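Long-range contacts in beta-lactamase (Burkholderia cenocepacia, PDB 5E2G), which probably hydrolyses beta-lactams to substituted beta-amino acids and belongs to the class C beta-lactamases: residues A[43-51]-A[194-202]; A[81-90]-A[98-106]. All coordinates share one frame; numbering follows the deposited sequence.

Contact 1 (A[43-51]-A[194-202])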
ATOM      1  N   VAL A  43     -21.368   3.066   9.193  1.00 31.37           N
ATOM      2  CA  VAL A  43     -21.455   1.899  10.065  1.00 33.23           C
ATOM      3  C   VAL A  43     -20.473   0.812   9.632  1.00 32.82           C
ATOM      4  O   VAL A  43     -20.125   0.687   8.453  1.00 30.34           O
ATOM      5  CB  VAL A  43     -22.896   1.336  10.106  1.00 35.74           C
ATOM      6  CG1 VAL A  43     -23.810   2.277  10.892  1.00 36.73           C
ATOM      7  CG2 VAL A  43     -23.433   1.133   8.692  1.00 35.23           C
HETATM    8  N   MSE A  44     -20.055   0.003  10.609  1.00 32.87           N
HETATM    9  CA  MSE A  44     -19.069  -1.064  10.436  1.00 31.33           C
HETATM   10  C   MSE A  44     -19.632  -2.315   9.793  1.00 30.96           C
HETATM   11  O   MSE A  44     -18.897  -3.067   9.147  1.00 28.64           O
HETATM   12  CB  MSE A  44     -18.480  -1.470  11.787  1.00 35.35           C
HETATM   13  CG  MSE A  44     -17.726  -0.394  12.523  1.00 38.74           C
HETATM   14 SE   MSE A  44     -16.994  -1.079  14.196  0.83 40.77          SE
HETATM   15  CE  MSE A  44     -16.398  -2.827  13.587  1.00 36.54           C
ATOM     16  N   SER A  45     -20.927  -2.553  10.010  1.00 29.91           N
ATOM     17  CA  SER A  45     -21.564  -3.810   9.631  1.00 36.12           C
ATOM     18  C   SER A  45     -23.065  -3.603   9.501  1.00 40.10           C
ATOM     19  O   SER A  45     -23.711  -3.144  10.445  1.00 42.60           O
ATOM     20  CB  SER A  45     -21.273  -4.899  10.667  1.00 38.74           C
ATOM     21  OG  SER A  45     -22.053  -6.055  10.424  1.00 43.50           O
ATOM     22  N   LYS A  46     -23.617  -3.967   8.339  1.00 42.35           N
ATOM     23  CA  LYS A  46     -25.045  -3.798   8.078  1.00 43.53           C
ATOM     24  C   LYS A  46     -25.906  -4.674   8.970  1.00 46.40           C
ATOM     25  O   LYS A  46     -27.085  -4.368   9.176  1.00 48.63           O
ATOM     26  CB  LYS A  46     -25.364  -4.118   6.618  1.00 43.19           C
ATOM     27  CG  LYS A  46     -25.264  -2.960   5.646  1.00 44.25           C
ATOM     28  CD  LYS A  46     -25.620  -3.451   4.254  1.00 47.80           C
ATOM     29  CE  LYS A  46     -25.574  -2.339   3.235  1.00 55.12           C
ATOM     30  NZ  LYS A  46     -26.053  -2.805   1.903  1.00 60.00           N
ATOM     31  N   GLN A  47     -25.354  -5.763   9.489  1.00 49.64           N
ATOM     32  CA  GLN A  47     -26.145  -6.650  10.327  1.00 55.13           C
ATOM     33  C   GLN A  47     -26.189  -6.168  11.768  1.00 56.73           C
ATOM     34  O   GLN A  47     -27.206  -6.349  12.448  1.00 60.78           O
ATOM     35  CB  GLN A  47     -25.590  -8.072  10.252  1.00 63.01           C
ATOM     36  CG  GLN A  47     -26.307  -9.072  11.130  1.00 73.50           C
ATOM     37  CD  GLN A  47     -25.543  -9.367  12.409  1.00 78.22           C
ATOM     38  OE1 GLN A  47     -24.332  -9.587  12.381  1.00 76.87           O
ATOM     39  NE2 GLN A  47     -26.250  -9.371  13.540  1.00 81.25           N
ATOM     40  N   THR A  48     -25.117  -5.532  12.239  1.00 53.54           N
ATOM     41  CA  THR A  48     -25.043  -5.042  13.609  1.00 51.43           C
ATOM     42  C   THR A  48     -25.135  -3.528  13.730  1.00 45.82           C
ATOM     43  O   THR A  48     -25.226  -3.024  14.854  1.00 46.91           O
ATOM     44  CB  THR A  48     -23.743  -5.497  14.278  1.00 55.63           C
ATOM     45  OG1 THR A  48     -22.720  -4.522  14.041  1.00 57.89           O
ATOM     46  CG2 THR A  48     -23.299  -6.831  13.712  1.00 58.57           C
ATOM     47  N   GLY A  49     -25.079  -2.790  12.622  1.00 39.27           N
ATOM     48  CA  GLY A  49     -25.287  -1.354  12.645  1.00 38.70           C
ATOM     49  C   GLY A  49     -24.339  -0.564  13.526  1.00 36.76           C
ATOM     50  O   GLY A  49     -24.589   0.610  13.809  1.00 39.08           O
ATOM     51  N   LYS A  50     -23.255  -1.192  13.957  1.00 35.07           N
ATOM     52  CA  LYS A  50     -22.287  -0.527  14.823  1.00 37.01           C
ATOM     53  C   LYS A  50     -21.527   0.544  14.040  1.00 30.87           C
ATOM     54  O   LYS A  50     -21.066   0.279  12.924  1.00 30.04           O
ATOM     55  CB  LYS A  50     -21.326  -1.561  15.410  1.00 43.44           C
ATOM     56  CG  LYS A  50     -20.371  -1.001  16.450  1.00 52.85           C
ATOM     57  CD  LYS A  50     -19.766  -2.101  17.314  1.00 58.90           C
ATOM     58  CE  LYS A  50     -18.864  -3.009  16.498  1.00 58.34           C
ATOM     59  NZ  LYS A  50     -18.188  -4.033  17.344  1.00 56.93           N
ATOM     60  N   PRO A  51     -21.378   1.751  14.578  1.00 30.38           N
ATOM     61  CA  PRO A  51     -20.810   2.851  13.793  1.00 29.86           C
ATOM     62  C   PRO A  51     -19.295   2.777  13.696  1.00 31.08           C
ATOM     63  O   PRO A  51     -18.608   2.182  14.529  1.00 31.86           O
ATOM     64  CB  PRO A  51     -21.237   4.093  14.578  1.00 29.41           C
ATOM     65  CG  PRO A  51     -21.301   3.617  15.975  1.00 35.98           C
ATOM     66  CD  PRO A  51     -21.809   2.201  15.912  1.00 33.90           C
HETATM   67  N   MSE A 194     -11.138  -8.654  17.442  1.00 27.42           N
HETATM   68  CA  MSE A 194     -12.050  -9.079  16.383  1.00 27.00           C
HETATM   69  C   MSE A 194     -13.308  -8.213  16.389  1.00 29.34           C
HETATM   70  O   MSE A 194     -13.960  -8.047  15.361  1.00 31.88           O
HETATM   71  CB  MSE A 194     -12.427 -10.552  16.520  1.00 26.48           C
HETATM   72  CG  MSE A 194     -11.419 -11.539  15.955  1.00 31.95           C
HETATM   73 SE   MSE A 194     -10.896 -11.219  14.086  0.72 39.63          SE
HETATM   74  CE  MSE A 194     -12.633 -10.893  13.254  1.00 41.39           C
ATOM     75  N   ALA A 195     -13.628  -7.646  17.555  1.00 29.14           N
ATOM     76  CA  ALA A 195     -14.801  -6.788  17.680  1.00 31.04           C
ATOM     77  C   ALA A 195     -14.645  -5.470  16.938  1.00 26.69           C
ATOM     78  O   ALA A 195     -15.654  -4.837  16.616  1.00 27.88           O
ATOM     79  CB  ALA A 195     -15.097  -6.509  19.154  1.00 32.80           C
ATOM     80  N   ASP A 196     -13.413  -5.039  16.676  1.00 24.80           N
ATOM     81  CA  ASP A 196     -13.143  -3.803  15.952  1.00 24.65           C
ATOM     82  C   ASP A 196     -13.157  -3.973  14.438  1.00 25.91           C
ATOM     83  O   ASP A 196     -13.139  -2.969  13.722  1.00 25.33           O
ATOM     84  CB  ASP A 196     -11.780  -3.230  16.368  1.00 26.88           C
ATOM     85  CG  ASP A 196     -11.683  -2.943  17.857  1.00 32.87           C
ATOM     86  OD1 ASP A 196     -12.736  -2.807  18.519  1.00 38.91           O
ATOM     87  OD2 ASP A 196     -10.545  -2.834  18.361  1.00 32.54           O
ATOM     88  N   TYR A 197     -13.197  -5.210  13.942  1.00 27.58           N
ATOM     89  CA  TYR A 197     -12.952  -5.526  12.538  1.00 26.96           C
ATOM     90  C   TYR A 197     -14.232  -5.294  11.747  1.00 27.88           C
ATOM     91  O   TYR A 197     -15.208  -6.031  11.906  1.00 31.83           O
ATOM     92  CB  TYR A 197     -12.469  -6.971  12.438  1.00 22.16           C
ATOM     93  CG  TYR A 197     -11.841  -7.422  11.134  1.00 24.30           C
ATOM     94  CD1 TYR A 197     -12.058  -6.745   9.941  1.00 26.01           C
ATOM     95  CD2 TYR A 197     -11.036  -8.557  11.103  1.00 24.85           C
ATOM     96  CE1 TYR A 197     -11.489  -7.186   8.753  1.00 25.16           C
ATOM     97  CE2 TYR A 197     -10.465  -9.001   9.928  1.00 23.65           C
ATOM     98  CZ  TYR A 197     -10.694  -8.314   8.756  1.00 23.23           C
ATOM     99  OH  TYR A 197     -10.123  -8.762   7.589  1.00 23.73           O
ATOM    100  N   ALA A 198     -14.230  -4.276  10.889  1.00 26.90           N
ATOM    101  CA  ALA A 198     -15.408  -3.963  10.097  1.00 21.69           C
ATOM    102  C   ALA A 198     -15.734  -5.111   9.145  1.00 25.29           C
ATOM    103  O   ALA A 198     -14.899  -5.967   8.851  1.00 24.60           O
ATOM    104  CB  ALA A 198     -15.199  -2.670   9.312  1.00 23.40           C
ATOM    105  N   GLN A 199     -16.976  -5.133   8.670  1.00 27.39           N
ATOM    106  CA  GLN A 199     -17.404  -6.111   7.680  1.00 28.51           C
ATOM    107  C   GLN A 199     -17.291  -5.500   6.290  1.00 26.06           C
ATOM    108  O   GLN A 199     -17.773  -4.388   6.055  1.00 23.99           O
ATOM    109  CB  GLN A 199     -18.838  -6.573   7.943  1.00 34.19           C
ATOM    110  CG  GLN A 199     -19.415  -7.476   6.852  1.00 40.24           C
ATOM    111  CD  GLN A 199     -18.913  -8.913   6.915  1.00 45.05           C
ATOM    112  OE1 GLN A 199     -18.327  -9.418   5.958  1.00 41.53           O
ATOM    113  NE2 GLN A 199     -19.165  -9.584   8.038  1.00 51.89           N
ATOM    114  N   GLY A 200     -16.641  -6.217   5.383  1.00 25.23           N
ATOM    115  CA  GLY A 200     -16.610  -5.799   4.002  1.00 27.94           C
ATOM    116  C   GLY A 200     -17.854  -6.224   3.257  1.00 31.97           C
ATOM    117  O   GLY A 200     -18.604  -7.097   3.692  1.00 33.66           O
ATOM    118  N   TYR A 201     -18.088  -5.578   2.119  1.00 30.71           N
ATOM    119  CA  TYR A 201     -19.265  -5.864   1.317  1.00 28.87           C
ATOM    120  C   TYR A 201     -18.899  -5.820  -0.152  1.00 28.26           C
ATOM    121  O   TYR A 201     -18.310  -4.842  -0.623  1.00 29.09           O
ATOM    122  CB  TYR A 201     -20.388  -4.878   1.636  1.00 32.90           C
ATOM    123  CG  TYR A 201     -20.886  -5.066   3.046  1.00 37.23           C
ATOM    124  CD1 TYR A 201     -20.432  -4.261   4.084  1.00 37.78           C
ATOM    125  CD2 TYR A 201     -21.777  -6.085   3.349  1.00 40.19           C
ATOM    126  CE1 TYR A 201     -20.873  -4.453   5.383  1.00 40.06           C
ATOM    127  CE2 TYR A 201     -22.224  -6.284   4.639  1.00 40.70           C
ATOM    128  CZ  TYR A 201     -21.771  -5.470   5.654  1.00 41.11           C
ATOM    129  OH  TYR A 201     -22.219  -5.677   6.940  1.00 41.44           O
ATOM    130  N   THR A 202     -19.237  -6.888  -0.864  1.00 28.59           N
ATOM    131  CA  THR A 202     -18.957  -6.965  -2.284  1.00 30.66           C
ATOM    132  C   THR A 202     -19.789  -5.930  -3.032  1.00 34.65           C
ATOM    133  O   THR A 202     -20.607  -5.212  -2.453  1.00 35.16           O
ATOM    134  CB  THR A 202     -19.238  -8.373  -2.796  1.00 34.32           C
ATOM    135  OG1 THR A 202     -20.621  -8.676  -2.595  1.00 38.97           O
ATOM    136  CG2 THR A 202     -18.417  -9.374  -2.026  1.00 31.41           C
TER

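Contact 2 (A[81-90]-A[98-106])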
ATOM      1  N   LEU A  81      20.238  -6.689   3.517  1.00 18.11           N
ATOM      2  CA  LEU A  81      20.004  -7.069   2.134  1.00 17.99           C
ATOM      3  C   LEU A  81      20.386  -5.913   1.225  1.00 16.99           C
ATOM      4  O   LEU A  81      20.578  -4.778   1.664  1.00 16.94           O
ATOM      5  CB  LEU A  81      18.547  -7.487   1.889  1.00 13.88           C
ATOM      6  CG  LEU A  81      17.403  -6.495   2.113  1.00 14.34           C
ATOM      7  CD1 LEU A  81      17.217  -5.508   0.958  1.00 14.66           C
ATOM      8  CD2 LEU A  81      16.127  -7.271   2.353  1.00 16.19           C
ATOM      9  N   SER A  82      20.482  -6.227  -0.060  1.00 18.63           N
ATOM     10  CA  SER A  82      20.514  -5.239  -1.125  1.00 20.67           C
ATOM     11  C   SER A  82      19.289  -5.444  -2.002  1.00 16.85           C
ATOM     12  O   SER A  82      18.895  -6.582  -2.266  1.00 16.53           O
ATOM     13  CB  SER A  82      21.794  -5.362  -1.959  1.00 23.55           C
ATOM     14  OG  SER A  82      21.656  -4.709  -3.207  1.00 22.24           O
ATOM     15  N   LEU A  83      18.664  -4.346  -2.427  1.00 15.97           N
ATOM     16  CA  LEU A  83      17.564  -4.475  -3.375  1.00 17.66           C
ATOM     17  C   LEU A  83      18.016  -5.109  -4.682  1.00 20.51           C
ATOM     18  O   LEU A  83      17.190  -5.680  -5.403  1.00 22.52           O
ATOM     19  CB  LEU A  83      16.929  -3.118  -3.641  1.00 17.47           C
ATOM     20  CG  LEU A  83      16.190  -2.508  -2.456  1.00 18.61           C
ATOM     21  CD1 LEU A  83      15.555  -1.204  -2.897  1.00 20.17           C
ATOM     22  CD2 LEU A  83      15.146  -3.476  -1.911  1.00 17.74           C
ATOM     23  N   ALA A  84      19.307  -5.031  -4.994  1.00 13.77           N
ATOM     24  CA  ALA A  84      19.862  -5.686  -6.165  1.00 19.72           C
ATOM     25  C   ALA A  84      20.133  -7.168  -5.947  1.00 21.43           C
ATOM     26  O   ALA A  84      20.560  -7.844  -6.889  1.00 23.56           O
ATOM     27  CB  ALA A  84      21.153  -4.985  -6.588  1.00 20.15           C
ATOM     28  N   ASP A  85      19.898  -7.689  -4.749  1.00 18.52           N
ATOM     29  CA  ASP A  85      20.112  -9.107  -4.503  1.00 18.50           C
ATOM     30  C   ASP A  85      19.150  -9.945  -5.343  1.00 20.13           C
ATOM     31  O   ASP A  85      17.970  -9.591  -5.473  1.00 22.16           O
ATOM     32  CB  ASP A  85      19.914  -9.437  -3.023  1.00 19.14           C
ATOM     33  CG  ASP A  85      20.992  -8.834  -2.135  1.00 21.97           C
ATOM     34  OD1 ASP A  85      22.058  -8.442  -2.659  1.00 26.47           O
ATOM     35  OD2 ASP A  85      20.773  -8.768  -0.907  1.00 22.51           O
ATOM     36  N   PRO A  86      19.607 -11.062  -5.911  1.00 17.21           N
ATOM     37  CA  PRO A  86      18.692 -11.966  -6.608  1.00 19.34           C
ATOM     38  C   PRO A  86      17.931 -12.827  -5.619  1.00 24.67           C
ATOM     39  O   PRO A  86      18.421 -13.146  -4.533  1.00 25.98           O
ATOM     40  CB  PRO A  86      19.634 -12.819  -7.461  1.00 19.32           C
ATOM     41  CG  PRO A  86      20.864 -12.901  -6.622  1.00 18.26           C
ATOM     42  CD  PRO A  86      20.988 -11.571  -5.918  1.00 17.38           C
ATOM     43  N   ALA A  87      16.708 -13.194  -6.006  1.00 22.66           N
ATOM     44  CA  ALA A  87      15.913 -14.075  -5.160  1.00 19.15           C
ATOM     45  C   ALA A  87      16.676 -15.345  -4.835  1.00 22.60           C
ATOM     46  O   ALA A  87      16.571 -15.868  -3.721  1.00 26.28           O
ATOM     47  CB  ALA A  87      14.584 -14.405  -5.837  1.00 19.14           C
ATOM     48  N   GLY A  88      17.467 -15.845  -5.791  1.00 22.18           N
ATOM     49  CA  GLY A  88      18.246 -17.054  -5.586  1.00 18.27           C
ATOM     50  C   GLY A  88      19.264 -16.956  -4.471  1.00 23.81           C
ATOM     51  O   GLY A  88      19.736 -17.988  -3.984  1.00 24.92           O
ATOM     52  N   LYS A  89      19.618 -15.738  -4.050  1.00 22.64           N
ATOM     53  CA  LYS A  89      20.499 -15.586  -2.895  1.00 21.43           C
ATOM     54  C   LYS A  89      19.859 -16.149  -1.634  1.00 20.70           C
ATOM     55  O   LYS A  89      20.539 -16.768  -0.810  1.00 22.85           O
ATOM     56  CB  LYS A  89      20.849 -14.115  -2.687  1.00 19.46           C
ATOM     57  CG  LYS A  89      21.692 -13.855  -1.463  1.00 20.13           C
ATOM     58  CD  LYS A  89      21.929 -12.372  -1.256  1.00 22.49           C
ATOM     59  CE  LYS A  89      22.891 -12.127  -0.110  1.00 30.57           C
ATOM     60  NZ  LYS A  89      23.156 -10.669   0.100  1.00 37.31           N
ATOM     61  N   TYR A  90      18.553 -15.940  -1.465  1.00 18.91           N
ATOM     62  CA  TYR A  90      17.841 -16.360  -0.267  1.00 20.38           C
ATOM     63  C   TYR A  90      17.073 -17.666  -0.446  1.00 28.06           C
ATOM     64  O   TYR A  90      16.773 -18.331   0.551  1.00 32.21           O
ATOM     65  CB  TYR A  90      16.902 -15.236   0.187  1.00 19.05           C
ATOM     66  CG  TYR A  90      17.669 -13.951   0.402  1.00 20.77           C
ATOM     67  CD1 TYR A  90      18.503 -13.807   1.500  1.00 24.87           C
ATOM     68  CD2 TYR A  90      17.599 -12.897  -0.512  1.00 19.42           C
ATOM     69  CE1 TYR A  90      19.229 -12.651   1.702  1.00 24.48           C
ATOM     70  CE2 TYR A  90      18.320 -11.734  -0.319  1.00 18.91           C
ATOM     71  CZ  TYR A  90      19.137 -11.618   0.793  1.00 20.97           C
ATOM     72  OH  TYR A  90      19.875 -10.481   1.026  1.00 20.34           O
ATOM     73  N   PRO A  98      14.744 -19.282 -13.828  1.00 30.98           N
ATOM     74  CA  PRO A  98      14.406 -17.903 -14.232  1.00 28.49           C
ATOM     75  C   PRO A  98      14.072 -16.970 -13.078  1.00 27.68           C
ATOM     76  O   PRO A  98      14.402 -15.780 -13.144  1.00 28.98           O
ATOM     77  CB  PRO A  98      13.205 -18.119 -15.160  1.00 24.97           C
ATOM     78  CG  PRO A  98      13.498 -19.435 -15.810  1.00 23.78           C
ATOM     79  CD  PRO A  98      14.179 -20.279 -14.761  1.00 28.87           C
ATOM     80  N   PHE A  99      13.439 -17.473 -12.019  1.00 24.15           N
ATOM     81  CA  PHE A  99      13.118 -16.636 -10.872  1.00 23.71           C
ATOM     82  C   PHE A  99      14.321 -16.382  -9.976  1.00 24.75           C
ATOM     83  O   PHE A  99      14.327 -15.386  -9.243  1.00 24.86           O
ATOM     84  CB  PHE A  99      11.990 -17.269 -10.049  1.00 26.20           C
ATOM     85  CG  PHE A  99      11.350 -16.315  -9.080  1.00 27.42           C
ATOM     86  CD1 PHE A  99      10.369 -15.430  -9.508  1.00 27.33           C
ATOM     87  CD2 PHE A  99      11.742 -16.287  -7.748  1.00 28.11           C
ATOM     88  CE1 PHE A  99       9.779 -14.533  -8.625  1.00 26.15           C
ATOM     89  CE2 PHE A  99      11.163 -15.390  -6.854  1.00 26.12           C
ATOM     90  CZ  PHE A  99      10.176 -14.515  -7.296  1.00 25.74           C
ATOM     91  N   GLY A 100      15.335 -17.250 -10.016  1.00 26.91           N
ATOM     92  CA  GLY A 100      16.501 -17.071  -9.168  1.00 26.18           C
ATOM     93  C   GLY A 100      17.273 -15.795  -9.436  1.00 26.66           C
ATOM     94  O   GLY A 100      18.039 -15.352  -8.573  1.00 29.91           O
ATOM     95  N   VAL A 101      17.093 -15.196 -10.616  1.00 24.53           N
ATOM     96  CA  VAL A 101      17.791 -13.966 -10.977  1.00 25.05           C
ATOM     97  C   VAL A 101      16.948 -12.714 -10.771  1.00 23.30           C
ATOM     98  O   VAL A 101      17.499 -11.604 -10.839  1.00 25.08           O
ATOM     99  CB  VAL A 101      18.278 -13.997 -12.442  1.00 24.36           C
ATOM    100  CG1 VAL A 101      19.119 -15.238 -12.702  1.00 27.49           C
ATOM    101  CG2 VAL A 101      17.099 -13.917 -13.387  1.00 21.10           C
ATOM    102  N   VAL A 102      15.635 -12.848 -10.548  1.00 22.66           N
ATOM    103  CA  VAL A 102      14.814 -11.678 -10.244  1.00 22.69           C
ATOM    104  C   VAL A 102      15.340 -11.029  -8.974  1.00 23.83           C
ATOM    105  O   VAL A 102      15.585 -11.711  -7.971  1.00 27.49           O
ATOM    106  CB  VAL A 102      13.334 -12.066 -10.095  1.00 17.04           C
ATOM    107  CG1 VAL A 102      12.515 -10.851  -9.710  1.00 18.58           C
ATOM    108  CG2 VAL A 102      12.802 -12.646 -11.371  1.00 22.68           C
ATOM    109  N   THR A 103      15.539  -9.713  -9.011  1.00 22.06           N
ATOM    110  CA  THR A 103      16.062  -9.014  -7.846  1.00 17.20           C
ATOM    111  C   THR A 103      14.931  -8.586  -6.928  1.00 18.10           C
ATOM    112  O   THR A 103      13.755  -8.585  -7.302  1.00 20.13           O
ATOM    113  CB  THR A 103      16.883  -7.788  -8.242  1.00 16.80           C
ATOM    114  OG1 THR A 103      16.063  -6.861  -8.976  1.00 17.99           O
ATOM    115  CG2 THR A 103      18.079  -8.205  -9.081  1.00 16.48           C
ATOM    116  N   LEU A 104      15.300  -8.219  -5.700  1.00 18.32           N
ATOM    117  CA  LEU A 104      14.313  -7.667  -4.782  1.00 17.73           C
ATOM    118  C   LEU A 104      13.702  -6.388  -5.346  1.00 16.03           C
ATOM    119  O   LEU A 104      12.504  -6.145  -5.192  1.00 15.89           O
ATOM    120  CB  LEU A 104      14.955  -7.423  -3.411  1.00 15.14           C
ATOM    121  CG  LEU A 104      15.154  -8.596  -2.434  1.00 14.32           C
ATOM    122  CD1 LEU A 104      15.883  -9.771  -3.022  1.00 19.65           C
ATOM    123  CD2 LEU A 104      15.910  -8.110  -1.243  1.00 16.26           C
ATOM    124  N   LEU A 105      14.502  -5.586  -6.051  1.00 15.51           N
ATOM    125  CA  LEU A 105      13.987  -4.362  -6.663  1.00 16.21           C
ATOM    126  C   LEU A 105      12.906  -4.661  -7.699  1.00 16.63           C
ATOM    127  O   LEU A 105      11.870  -3.989  -7.736  1.00 14.51           O
ATOM    128  CB  LEU A 105      15.133  -3.577  -7.298  1.00 18.98           C
ATOM    129  CG  LEU A 105      14.753  -2.179  -7.786  1.00 21.02           C
ATOM    130  CD1 LEU A 105      14.226  -1.337  -6.624  1.00 20.91           C
ATOM    131  CD2 LEU A 105      15.940  -1.513  -8.460  1.00 21.04           C
ATOM    132  N   GLN A 106      13.128  -5.667  -8.548  1.00 13.84           N
ATOM    133  CA  GLN A 106      12.122  -6.042  -9.538  1.00 16.02           C
ATOM    134  C   GLN A 106      10.826  -6.519  -8.891  1.00 18.17           C
ATOM    135  O   GLN A 106       9.741  -6.308  -9.443  1.00 17.91           O
ATOM    136  CB  GLN A 106      12.705  -7.101 -10.477  1.00 14.80           C
ATOM    137  CG  GLN A 106      13.756  -6.495 -11.401  1.00 15.35           C
ATOM    138  CD  GLN A 106      14.843  -7.469 -11.846  1.00 17.22           C
ATOM    139  OE1 GLN A 106      14.777  -8.664 -11.585  1.00 17.36           O
ATOM    140  NE2 GLN A 106      15.852  -6.943 -12.528  1.00 20.47           N
TER

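Contact 1 (A[43-51]-A[194-202])
Met44, modelled as selenomethionine, lies along the backbone of 195-198 and can be followed outward from its base. Its CB stands 4.3 Å from CB of Ala198, an apolar contact. CG continues away from the carbonyl carbon (chi1 -62°), and CG and SE carry the chain past Ala198. At SE it bends (chi3 41°), which sets CE against main-chain atoms: the methyl is 3.3 Å from O of Asp196 and 3.8 Å from the carbonyl carbon of Tyr197. The methyl thus packs on peptide groups, while the CB of Tyr197 points away from 43-51, and its OH bonds to Arg223 and Glu59. The carbonyl of Met44 itself accepts from N of Gln199 at 2.9 Å, nearly straight at the hydrogen (165°).

The 43-51 loop leaves strand 35-42, an outermost strand of the large antiparallel sheet of this beta-lactamase fold, and folds back on itself: Met44 N donates to Lys50 O, and Gly49 N to Ser45 O, an alpha-turn. That turn receives the side chain of Tyr201, from strand 200-201, which pairs with 207-208.

The Tyr201 hydroxyl accepts from N of Lys46 at 2.6 Å. CA of Ser45 and O of Met44 lie at the ring edge near its plane, whereas CD of Lys46 lies over one face; any attraction of the ammonium for the ring is weak at best. At the far end of 194-202, Lys50 bends at chi3 and brings NZ 2.8 Å from O of Ala195, a hydrogen bond from an exposed lysine.

Contact 2 (A[81-90]-A[98-106])
Leu104 sits where the packing is tightest, its two methyls meeting different neighbours. CD2 lies 3.7 Å from CD1 of Leu81, while CD1 comes 3.2 Å from O of Asp85 and also meets CE2 at the edge of the Tyr90 ring, the two side chains crossing at about a right angle. Ala87 CB packs against Phe99 CE2 at 3.7 Å, and Gly88 meets Gly100 with CA atoms 4.0 Å apart; a CB on Gly88 would run into O of Gly100. Four backbone bonds tie the two segments together: Leu105 N to Leu83 O, Leu104 N to Asp85 O, Ala87 N to Val102 O and Gly88 N to Gly100 O.

The solvent side is looser. Ala84 and Val101 are exposed and their CB atoms point away; Ala84 gives chiefly its carbonyl, 3.3 Å from CG2 of Thr103. The partly exposed carboxylate of Asp85, by contrast, is firmly engaged within 81-90: OD2 takes Ser82 N and Tyr90 OH from opposite faces of its plane, plus a weak bond from Lys89 NZ.

Thr103, with OG1 between its backbone N and carbonyl carbon (chi1 60°), accepts from Gln106 N, while Gln106 OE1 accepts from Thr103 N: a capping box, typical of helix N-termini, here of 104-108.

Contacts 1 and 2 lie on opposite sides of the chain's centre, their own centres 41 Å apart and their nearest atoms about 26 Å apart, so they hold no element in common. Both are partly buried, but contact 2 covers more surface (553 against 353 Å²) with segments only eight residues apart, and rests on helices 64-77 and 150-164. Contact 1 joins parts 143 residues apart: a loop following an edge strand of the main sheet and a segment running into the small sheet of 200-201 and 207-208. Its polar grip mixes backbone, tyrosine and lysine groups, whereas contact 2 relies on four backbone hydrogen bonds beside apolar packing of leucines, of which Leu81 and Leu104 are buried.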